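Local coordinates for hydrolase (Burkholderia cenocepacia, PDB 4QKU), which is a putative hydrolase of the fumarylacetoacetase family, probably cleaving fumarylacetoacetate to fumarate and acetoacetate in the breakdown of phenylalanine and tyrosine, at residues B[147-152]-B[254-259]; B[172-175]-B[179-182]; B[325-328]-B[333-336]; B[396-399]-B[403-406]. All blocks are in the same frame, centred on the assembly; numbering follows the deposited sequence.

Interaction 1: residues B[147-152]-B[254-259]; sequences YTDFYS and LNDWSA. With NA (sodium ion), chain H.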
loop_
_atom_site.group_PDB
_atom_site.type_symbol
_atom_site.label_atom_id
_atom_site.label_comp_id
_atom_site.label_asym_id
_atom_site.label_seq_id
_atom_site.Cartn_x
_atom_site.Cartn_y
_atom_site.Cartn_z
ATOM N N TYR B 147 -4.132 1.748 0.482
ATOM C CA TYR B 147 -5.457 1.257 0.199
ATOM C C TYR B 147 -5.680 0.002 1.033
ATOM O O TYR B 147 -4.953 -0.966 0.913
ATOM C CB TYR B 147 -5.621 0.966 -1.287
ATOM C CG TYR B 147 -6.761 0.037 -1.675
ATOM C CD1 TYR B 147 -8.023 0.158 -1.097
ATOM C CD2 TYR B 147 -6.593 -0.902 -2.706
ATOM C CE1 TYR B 147 -9.069 -0.659 -1.479
ATOM C CE2 TYR B 147 -7.642 -1.733 -3.096
ATOM C CZ TYR B 147 -8.880 -1.608 -2.480
ATOM O OH TYR B 147 -9.914 -2.460 -2.864
ATOM N N THR B 148 -6.677 0.071 1.913
ATOM C CA THR B 148 -7.049 -1.013 2.769
ATOM C C THR B 148 -8.433 -1.406 2.369
ATOM O O THR B 148 -9.207 -0.549 1.985
ATOM C CB THR B 148 -7.078 -0.545 4.224
ATOM O OG1 THR B 148 -5.858 0.151 4.505
ATOM C CG2 THR B 148 -7.263 -1.708 5.158
ATOM N N ASP B 149 -8.739 -2.688 2.467
ATOM C CA ASP B 149 -10.015 -3.203 2.060
ATOM C C ASP B 149 -10.590 -4.144 3.126
ATOM O O ASP B 149 -9.928 -5.103 3.532
ATOM C CB ASP B 149 -9.925 -3.938 0.713
ATOM C CG ASP B 149 -11.301 -4.154 0.060
ATOM O OD1 ASP B 149 -12.262 -3.490 0.470
ATOM O OD2 ASP B 149 -11.399 -4.956 -0.904
ATOM N N PHE B 150 -11.819 -3.844 3.567
ATOM C CA PHE B 150 -12.411 -4.555 4.649
ATOM C C PHE B 150 -13.318 -5.666 4.162
ATOM O O PHE B 150 -13.185 -6.134 3.052
ATOM C CB PHE B 150 -13.080 -3.578 5.593
ATOM C CG PHE B 150 -12.096 -2.752 6.374
ATOM C CD1 PHE B 150 -11.634 -3.185 7.600
ATOM C CD2 PHE B 150 -11.595 -1.563 5.850
ATOM C CE1 PHE B 150 -10.715 -2.432 8.314
ATOM C CE2 PHE B 150 -10.663 -0.814 6.557
ATOM C CZ PHE B 150 -10.227 -1.254 7.794
ATOM N N TYR B 151 -14.191 -6.150 5.016
ATOM C CA TYR B 151 -14.894 -7.385 4.699
ATOM C C TYR B 151 -16.217 -7.402 5.456
ATOM O O TYR B 151 -16.662 -8.450 5.946
ATOM C CB TYR B 151 -13.996 -8.556 5.089
ATOM C CG TYR B 151 -14.292 -9.847 4.420
ATOM C CD1 TYR B 151 -14.297 -9.936 3.026
ATOM C CD2 TYR B 151 -14.505 -11.011 5.164
ATOM C CE1 TYR B 151 -14.562 -11.134 2.385
ATOM C CE2 TYR B 151 -14.751 -12.226 4.540
ATOM C CZ TYR B 151 -14.789 -12.284 3.151
ATOM O OH TYR B 151 -15.053 -13.474 2.475
ATOM N N SER B 152 -16.874 -6.247 5.497
ATOM C CA SER B 152 -17.844 -5.964 6.574
ATOM C C SER B 152 -19.346 -6.272 6.272
ATOM O O SER B 152 -20.223 -5.949 7.098
ATOM C CB SER B 152 -17.676 -4.512 7.019
ATOM O OG SER B 152 -16.397 -4.277 7.558
ATOM N N LEU B 254 -16.514 1.819 -5.434
ATOM C CA LEU B 254 -15.287 1.042 -5.558
ATOM C C LEU B 254 -15.591 -0.348 -6.117
ATOM O O LEU B 254 -16.339 -1.099 -5.525
ATOM C CB LEU B 254 -14.604 0.948 -4.196
ATOM C CG LEU B 254 -13.188 0.320 -4.106
ATOM C CD1 LEU B 254 -12.466 0.834 -2.875
ATOM C CD2 LEU B 254 -13.224 -1.197 -4.037
ATOM N N ASN B 255 -15.008 -0.648 -7.282
ATOM C CA ASN B 255 -15.121 -1.932 -7.884
ATOM C C ASN B 255 -13.810 -2.635 -7.675
ATOM O O ASN B 255 -12.807 -2.297 -8.294
ATOM C CB ASN B 255 -15.430 -1.818 -9.374
ATOM C CG ASN B 255 -15.739 -3.168 -10.002
ATOM O OD1 ASN B 255 -15.564 -4.224 -9.372
ATOM N ND2 ASN B 255 -16.204 -3.144 -11.246
ATOM N N ASP B 256 -13.827 -3.628 -6.790
ATOM C CA ASP B 256 -12.630 -4.388 -6.510
ATOM C C ASP B 256 -12.604 -5.591 -7.412
ATOM O O ASP B 256 -12.928 -6.707 -6.987
ATOM C CB ASP B 256 -12.530 -4.826 -5.060
ATOM C CG ASP B 256 -11.221 -5.574 -4.777
ATOM O OD1 ASP B 256 -10.252 -5.403 -5.556
ATOM O OD2 ASP B 256 -11.162 -6.356 -3.814
ATOM N N TRP B 257 -12.206 -5.359 -8.656
ATOM C CA TRP B 257 -12.155 -6.428 -9.634
ATOM C C TRP B 257 -11.387 -7.596 -9.074
ATOM O O TRP B 257 -10.311 -7.407 -8.498
ATOM C CB TRP B 257 -11.463 -5.970 -10.906
ATOM C CG TRP B 257 -12.002 -4.719 -11.552
ATOM C CD1 TRP B 257 -11.514 -3.437 -11.409
ATOM C CD2 TRP B 257 -13.085 -4.634 -12.452
ATOM N NE1 TRP B 257 -12.244 -2.582 -12.163
ATOM C CE2 TRP B 257 -13.201 -3.292 -12.836
ATOM C CE3 TRP B 257 -13.953 -5.575 -13.014
ATOM C CZ2 TRP B 257 -14.156 -2.864 -13.736
ATOM C CZ3 TRP B 257 -14.893 -5.150 -13.925
ATOM C CH2 TRP B 257 -14.997 -3.801 -14.265
ATOM N N SER B 258 -11.927 -8.794 -9.261
ATOM C CA SER B 258 -11.374 -10.015 -8.675
ATOM C C SER B 258 -11.296 -11.146 -9.700
ATOM O O SER B 258 -12.249 -11.362 -10.452
ATOM C CB SER B 258 -12.273 -10.456 -7.547
ATOM O OG SER B 258 -12.444 -9.423 -6.595
ATOM N N ALA B 259 -10.166 -11.845 -9.763
ATOM C CA ALA B 259 -10.060 -13.044 -10.583
ATOM C C ALA B 259 -10.220 -14.272 -9.697
ATOM O O ALA B 259 -9.285 -14.652 -8.998
ATOM C CB ALA B 259 -8.726 -13.073 -11.297
HETATM NA NA NA H . -9.126 -5.435 -7.659
HETATM O O HOH W 1 -8.498 -4.737 -3.481
#
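The Y147 ring and the D256 carboxylate stand almost perpendicular, their planes 88° apart, with the phenol OH 3.9 Å from D256 CG. L254 approaches the same ring obliquely: its CD1 lies 4.0 Å from Y147 CE1, and CD2 packs beside the OH. Among the other flat groups, the D149 and D256 carboxylates are turned 76° against each other, and one face of the W257 indole carries N255 ND2 near its rim. The segments lie on strands 147-150 and 248-259 of one mixed sheet in the C-terminal FAH region, D256 and W257 at a break in the second strand, and every touching residue is buried. D256 CG lies anti to the backbone N (chi1 -177°), which carries the carboxylate across to the tyrosine and to the metal. D256 OD1 binds a sodium ion at 2.4 Å, W257 O binds it at 2.5 Å, and K276 O, A279 O and T280 OG1 complete the site. A water joins the Y147 OH, at 2.8 Å, to D256 OD1 through a weak bond. The D256 backbone makes an inverse gamma turn, and S258 OG donates to D256 O at 2.8 Å. D149 OD2 and D256 OD2 are two acceptors only 3.2 Å apart, close to E224; together with E222, these acids form the predicted calcium site. Such a gathering of carboxylate oxygens is consistent with a pocket made for a divalent cation, beside the sodium held at the predicted magnesium position.

Interaction 2: residues B[172-175]-B[179-182]; sequences LPNW and PIGY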
loop_
_atom_site.group_PDB
_atom_site.type_symbol
_atom_site.label_atom_id
_atom_site.label_comp_id
_atom_site.label_asym_id
_atom_site.label_seq_id
_atom_site.Cartn_x
_atom_site.Cartn_y
_atom_site.Cartn_z
ATOM N N LEU B 172 -16.546 -17.310 10.446
ATOM C CA LEU B 172 -15.615 -17.586 11.541
ATOM C C LEU B 172 -15.861 -16.611 12.687
ATOM O O LEU B 172 -16.153 -15.447 12.460
ATOM C CB LEU B 172 -14.167 -17.493 11.063
ATOM C CG LEU B 172 -13.733 -18.610 10.094
ATOM C CD1 LEU B 172 -12.403 -18.235 9.465
ATOM C CD2 LEU B 172 -13.632 -19.969 10.775
ATOM N N PRO B 173 -15.733 -17.087 13.930
ATOM C CA PRO B 173 -15.978 -16.263 15.105
ATOM C C PRO B 173 -15.323 -14.885 15.096
ATOM O O PRO B 173 -15.923 -13.907 15.542
ATOM C CB PRO B 173 -15.400 -17.118 16.233
ATOM C CG PRO B 173 -15.614 -18.537 15.774
ATOM C CD PRO B 173 -15.356 -18.475 14.302
ATOM N N ASN B 174 -14.098 -14.795 14.621
ATOM C CA ASN B 174 -13.375 -13.531 14.680
ATOM C C ASN B 174 -14.047 -12.444 13.824
ATOM O O ASN B 174 -13.886 -11.244 14.090
ATOM C CB ASN B 174 -11.906 -13.739 14.289
ATOM C CG ASN B 174 -11.728 -14.195 12.839
ATOM O OD1 ASN B 174 -12.672 -14.611 12.173
ATOM N ND2 ASN B 174 -10.501 -14.125 12.355
ATOM N N TRP B 175 -14.756 -12.874 12.773
ATOM C CA TRP B 175 -15.421 -11.943 11.874
ATOM C C TRP B 175 -16.365 -11.055 12.654
ATOM O O TRP B 175 -16.490 -9.880 12.359
ATOM C CB TRP B 175 -16.165 -12.676 10.758
ATOM C CG TRP B 175 -16.677 -11.716 9.718
ATOM C CD1 TRP B 175 -16.049 -11.352 8.572
ATOM C CD2 TRP B 175 -17.903 -10.977 9.762
ATOM N NE1 TRP B 175 -16.803 -10.417 7.899
ATOM C CE2 TRP B 175 -17.937 -10.162 8.625
ATOM C CE3 TRP B 175 -18.957 -10.895 10.685
ATOM C CZ2 TRP B 175 -18.994 -9.314 8.353
ATOM C CZ3 TRP B 175 -20.007 -10.051 10.422
ATOM C CH2 TRP B 175 -20.018 -9.263 9.272
ATOM N N PRO B 179 -13.683 -5.886 12.607
ATOM C CA PRO B 179 -13.777 -5.671 11.184
ATOM C C PRO B 179 -12.525 -6.180 10.466
ATOM O O PRO B 179 -11.579 -5.417 10.204
ATOM C CB PRO B 179 -13.932 -4.156 11.063
ATOM C CG PRO B 179 -13.318 -3.602 12.274
ATOM C CD PRO B 179 -13.465 -4.629 13.340
ATOM N N ILE B 180 -12.536 -7.480 10.193
ATOM C CA ILE B 180 -11.580 -8.140 9.297
ATOM C C ILE B 180 -11.226 -7.269 8.090
ATOM O O ILE B 180 -12.097 -6.638 7.472
ATOM C CB ILE B 180 -12.165 -9.524 8.863
ATOM C CG1 ILE B 180 -11.600 -10.634 9.719
ATOM C CG2 ILE B 180 -11.800 -9.913 7.459
ATOM C CD1 ILE B 180 -11.900 -10.448 11.174
ATOM N N GLY B 181 -9.934 -7.232 7.767
ATOM C CA GLY B 181 -9.433 -6.454 6.616
ATOM C C GLY B 181 -8.044 -6.839 6.176
ATOM O O GLY B 181 -7.333 -7.538 6.887
ATOM N N TYR B 182 -7.661 -6.397 4.985
ATOM C CA TYR B 182 -6.320 -6.638 4.470
ATOM C C TYR B 182 -5.843 -5.348 3.791
ATOM O O TYR B 182 -6.624 -4.415 3.572
ATOM C CB TYR B 182 -6.273 -7.852 3.529
ATOM C CG TYR B 182 -7.008 -7.664 2.197
ATOM C CD1 TYR B 182 -8.393 -7.610 2.148
ATOM C CD2 TYR B 182 -6.319 -7.532 0.997
ATOM C CE1 TYR B 182 -9.079 -7.446 0.938
ATOM C CE2 TYR B 182 -6.994 -7.349 -0.223
ATOM C CZ TYR B 182 -8.383 -7.301 -0.258
ATOM O OH TYR B 182 -9.104 -7.109 -1.470
HETATM O O HOH W 2 -15.445 -8.443 9.954
#
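I180 drives its CD1 methyl against the backbone of N174 and W175, at the end of a type I beta turn that spans L172 to W175 and is closed by W175 N donating to L172 O at 2.9 Å. The turn belongs to the loop after helix 154-164, and segment 179-182 leads into strand 181-184, an outermost strand, within this chain, of the mixed sheet that also holds strand 147-150. The close part of the contact centres on that one methyl: I180 CD1 comes within 3.6 Å of N174 O and within 3.9 Å of W175 CA. Its chi1 of -97° lies well away from a staggered value, which suggests a somewhat strained rotamer. The N174 and I180 side chains cross at about a right angle, N174 CG being 4.1 Å from I180 CD1. N174 ND2 is hydrogen-bonded to W265 O and V268 O of the second subunit, so this turn also lies at the dimer interface. The indole side is looser. W175 CD1 meets I180 CB obliquely at 4.3 Å, and W175 NE1 is spent on Y151 O, tying the ring to a residue predicted to bind substrate; the ring also meets W347 edge-to-face. Here a water rather than direct contact joins the two backbones. It lies above one face of the indole, toward the rim, donates to W175 O at 3.0 Å, and accepts a weak bond from I180 N at 3.1 Å.

Interaction 3: residues B[325-328]-B[333-336]; sequences TLRA and EATS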
loop_
_atom_site.group_PDB
_atom_site.type_symbol
_atom_site.label_atom_id
_atom_site.label_comp_id
_atom_site.label_asym_id
_atom_site.label_seq_id
_atom_site.Cartn_x
_atom_site.Cartn_y
_atom_site.Cartn_z
ATOM N N THR B 325 -24.720 -2.673 -13.018
ATOM C CA THR B 325 -25.173 -3.098 -14.351
ATOM C C THR B 325 -24.042 -3.739 -15.147
ATOM O O THR B 325 -22.859 -3.465 -14.909
ATOM C CB THR B 325 -25.752 -1.923 -15.155
ATOM O OG1 THR B 325 -24.692 -1.052 -15.574
ATOM C CG2 THR B 325 -26.764 -1.138 -14.310
ATOM N N LEU B 326 -24.425 -4.584 -16.098
ATOM C CA LEU B 326 -23.504 -5.229 -17.034
ATOM C C LEU B 326 -24.054 -5.049 -18.447
ATOM O O LEU B 326 -25.179 -5.443 -18.711
ATOM C CB LEU B 326 -23.399 -6.727 -16.714
ATOM C CG LEU B 326 -22.340 -7.578 -17.434
ATOM C CD1 LEU B 326 -22.154 -8.878 -16.682
ATOM C CD2 LEU B 326 -22.692 -7.912 -18.874
ATOM N N ARG B 327 -23.245 -4.494 -19.349
ATOM C CA ARG B 327 -23.607 -4.324 -20.757
ATOM C C ARG B 327 -22.602 -5.088 -21.623
ATOM O O ARG B 327 -21.429 -4.772 -21.618
ATOM C CB ARG B 327 -23.597 -2.828 -21.137
ATOM C CG ARG B 327 -24.130 -2.489 -22.527
ATOM C CD ARG B 327 -23.795 -1.058 -22.959
ATOM N NE ARG B 327 -24.459 -0.059 -22.120
ATOM C CZ ARG B 327 -25.666 0.510 -22.338
ATOM N NH1 ARG B 327 -26.413 0.214 -23.404
ATOM N NH2 ARG B 327 -26.151 1.396 -21.462
ATOM N N ALA B 328 -23.078 -6.084 -22.371
ATOM C CA ALA B 328 -22.245 -6.779 -23.356
ATOM C C ALA B 328 -21.819 -5.812 -24.428
ATOM O O ALA B 328 -22.470 -4.792 -24.650
ATOM C CB ALA B 328 -22.994 -7.951 -23.973
ATOM N N GLU B 333 -28.835 -1.800 -24.206
ATOM C CA GLU B 333 -29.160 -1.533 -22.809
ATOM C C GLU B 333 -28.350 -2.425 -21.874
ATOM O O GLU B 333 -28.028 -3.566 -22.198
ATOM C CB GLU B 333 -30.670 -1.707 -22.546
ATOM C CG GLU B 333 -31.104 -1.131 -21.196
ATOM C CD GLU B 333 -30.893 0.368 -21.067
ATOM O OE1 GLU B 333 -31.229 1.122 -22.026
ATOM O OE2 GLU B 333 -30.405 0.785 -19.992
ATOM N N ALA B 334 -28.017 -1.890 -20.704
ATOM C CA ALA B 334 -27.348 -2.655 -19.664
ATOM C C ALA B 334 -28.336 -3.523 -18.880
ATOM O O ALA B 334 -29.526 -3.258 -18.884
ATOM C CB ALA B 334 -26.616 -1.712 -18.731
ATOM N N THR B 335 -27.833 -4.569 -18.229
ATOM C CA THR B 335 -28.645 -5.393 -17.355
ATOM C C THR B 335 -28.333 -5.028 -15.905
ATOM O O THR B 335 -27.179 -5.046 -15.506
ATOM C CB THR B 335 -28.354 -6.893 -17.585
ATOM O OG1 THR B 335 -28.555 -7.227 -18.963
ATOM C CG2 THR B 335 -29.253 -7.772 -16.732
ATOM N N SER B 336 -29.366 -4.696 -15.125
ATOM C CA SER B 336 -29.246 -4.503 -13.687
ATOM C C SER B 336 -29.082 -5.871 -13.021
ATOM O O SER B 336 -29.967 -6.706 -13.102
ATOM C CB SER B 336 -30.499 -3.817 -13.135
ATOM O OG SER B 336 -30.532 -3.811 -11.710
#
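L326 and T335 are joined by two backbone hydrogen bonds, L326 N to T335 O at 2.9 Å and T335 N to L326 O at 2.8 Å. This antiparallel hydrogen-bonded pair, followed by the non-hydrogen-bonded pair T325 and S336, marks the loop end of the beta hairpin made by strands 317-327 and 335-341. T335 O is also approached by T325 CA, at 3.0 Å in a CA-H...O contact. T325 and S336 point to one face of the sheet, L326 and T335 to the other. Outward from the backbone, A334 CB packs against two side chains of the facing strand, 3.7 Å from T325 CB and 4.0 Å from R327 CB. The arginine then folds back toward the loop: its chain bends at chi3 (-65°) and lays one face of the guanidinium over the peptide between E333 and A334, with A334 N over its centre and 3.7 Å from R327 CZ. R327 NH1 donates to A331 O in the hairpin loop. On the opposite face of the sheet, T335 OG1 is hydrogen-bonded to N399 N, and L326 packs on L413 of strand 412-421. The E333 carboxylate lies well off the guanidinium plane, R327 NH2 and E333 OE2 being 4.5 Å apart. Any attraction between those charges is therefore probably diffuse, and the arginine probably holds to the loop more through its face over the E333-A334 peptide and its hydrogen bond to A331 O than through that carboxylate.

Interaction 4: residues B[396-399]-B[403-406]; sequences VALN and SRTF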
loop_
_atom_site.group_PDB
_atom_site.type_symbol
_atom_site.label_atom_id
_atom_site.label_comp_id
_atom_site.label_asym_id
_atom_site.label_seq_id
_atom_site.Cartn_x
_atom_site.Cartn_y
_atom_site.Cartn_z
ATOM N N VAL B 396 -26.883 -15.591 -15.068
ATOM C CA VAL B 396 -27.737 -14.414 -15.079
ATOM C C VAL B 396 -28.206 -14.152 -16.506
ATOM O O VAL B 396 -27.375 -14.048 -17.413
ATOM C CB VAL B 396 -26.952 -13.165 -14.592
ATOM C CG1 VAL B 396 -27.761 -11.898 -14.762
ATOM C CG2 VAL B 396 -26.579 -13.301 -13.124
ATOM N N ALA B 397 -29.521 -14.045 -16.698
ATOM C CA ALA B 397 -30.099 -13.671 -17.991
ATOM C C ALA B 397 -29.872 -12.194 -18.246
ATOM O O ALA B 397 -30.020 -11.385 -17.345
ATOM C CB ALA B 397 -31.590 -13.974 -18.001
ATOM N N LEU B 398 -29.473 -11.836 -19.456
ATOM C CA LEU B 398 -29.263 -10.428 -19.797
ATOM C C LEU B 398 -30.447 -9.799 -20.556
ATOM O O LEU B 398 -31.050 -10.391 -21.462
ATOM C CB LEU B 398 -28.013 -10.279 -20.652
ATOM C CG LEU B 398 -26.707 -10.872 -20.136
ATOM C CD1 LEU B 398 -25.580 -10.599 -21.124
ATOM C CD2 LEU B 398 -26.362 -10.310 -18.760
ATOM N N ASN B 399 -30.768 -8.578 -20.160
ATOM C CA ASN B 399 -31.671 -7.726 -20.892
ATOM C C ASN B 399 -31.151 -7.608 -22.318
ATOM O O ASN B 399 -30.022 -7.148 -22.541
ATOM C CB ASN B 399 -31.714 -6.354 -20.234
ATOM C CG ASN B 399 -32.635 -5.399 -20.946
ATOM O OD1 ASN B 399 -33.697 -5.783 -21.390
ATOM N ND2 ASN B 399 -32.220 -4.148 -21.073
ATOM N N SER B 403 -26.659 -14.516 -21.733
ATOM C CA SER B 403 -26.504 -14.806 -20.325
ATOM C C SER B 403 -25.024 -14.769 -19.932
ATOM O O SER B 403 -24.139 -14.840 -20.782
ATOM C CB SER B 403 -27.138 -16.173 -19.996
ATOM O OG SER B 403 -26.291 -17.248 -20.371
ATOM N N ARG B 404 -24.785 -14.695 -18.631
ATOM C CA ARG B 404 -23.453 -14.636 -18.075
ATOM C C ARG B 404 -23.341 -15.484 -16.823
ATOM O O ARG B 404 -24.297 -15.583 -16.033
ATOM C CB ARG B 404 -23.106 -13.198 -17.683
ATOM C CG ARG B 404 -22.789 -12.278 -18.846
ATOM C CD ARG B 404 -21.443 -12.604 -19.531
ATOM N NE ARG B 404 -21.187 -11.642 -20.604
ATOM C CZ ARG B 404 -21.768 -11.672 -21.807
ATOM N NH1 ARG B 404 -22.618 -12.647 -22.148
ATOM N NH2 ARG B 404 -21.502 -10.717 -22.687
ATOM N N THR B 405 -22.161 -16.089 -16.643
ATOM C CA THR B 405 -21.681 -16.488 -15.317
ATOM C C THR B 405 -20.678 -15.424 -14.864
ATOM O O THR B 405 -21.025 -14.557 -14.084
ATOM C CB THR B 405 -21.038 -17.889 -15.308
ATOM O OG1 THR B 405 -20.054 -17.965 -16.340
ATOM C CG2 THR B 405 -22.092 -18.954 -15.552
ATOM N N PHE B 406 -19.454 -15.475 -15.368
ATOM C CA PHE B 406 -18.480 -14.431 -15.066
ATOM C C PHE B 406 -18.314 -13.469 -16.229
ATOM O O PHE B 406 -18.878 -13.690 -17.296
ATOM C CB PHE B 406 -17.164 -15.060 -14.619
ATOM C CG PHE B 406 -17.271 -15.730 -13.294
ATOM C CD1 PHE B 406 -17.137 -15.004 -12.126
ATOM C CD2 PHE B 406 -17.557 -17.086 -13.219
ATOM C CE1 PHE B 406 -17.261 -15.608 -10.893
ATOM C CE2 PHE B 406 -17.686 -17.701 -11.989
ATOM C CZ PHE B 406 -17.538 -16.959 -10.821
#
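L398 sets its CD1 methyl over one face of the R404 guanidinium, toward the rim, 3.7 Å from R404 NH1. Both methyls of the leucine lie against R404 CG, CD1 at 4.0 Å and CD2 scarcely farther, while L398 CG rests 3.9 Å from S403 CA. R404 bends at chi2 (-70°), and this curl brings the guanidinium back against the leucine and beside its own strand. There R404 NH1 donates to S403 O at 3.0 Å: the oxygen lies close to the guanidinium plane, although the donor stands 50° out of the carbonyl plane. R404 NE forms a salt bridge with D411. These side chains stand on a small two-stranded beta hairpin on the surface, strand 396-397 against strand 403-404. V396 and R404 form its antiparallel hydrogen-bonded pair, V396 N reaching R404 O at 2.8 Å and R404 N reaching V396 O at 2.9 Å. A397 and S403 follow as a non-hydrogen-bonded pair, with S403 CA 3.1 Å from V396 O in a CA-H...O contact. V396 packs on I337 of strand 335-341, which places the hairpin against the larger sheet. The guanidinium thus plays two parts: its N-H groups serve a carbonyl and a carboxylate, while a face takes an aliphatic methyl, an arrangement that probably restrains the arginine's rotation even at the surface.

From the N terminus, strand 147-150 opens interaction 1, whose partner segment 254-259 is met about a hundred residues later. Within that long span lies interaction 2, which closes a short loop of three residues, 176-178, on the way into strand 181-184. Strands 147-150 and 181-184 are neighbours in one sheet, and the two contacts touch, through the D149-Y182 backbone bond and W175 NE1 to Y151 O. Interactions 3 and 4 follow in series, each closing a local hairpin: 325-328 with 333-336, then 396-399 with 403-406. These two hairpins touch each other, their centres 9 Å apart, and join strands 317-327 and 335-341 to the later 396-404 region, about 22 to 23 Å from interaction 1 between centres.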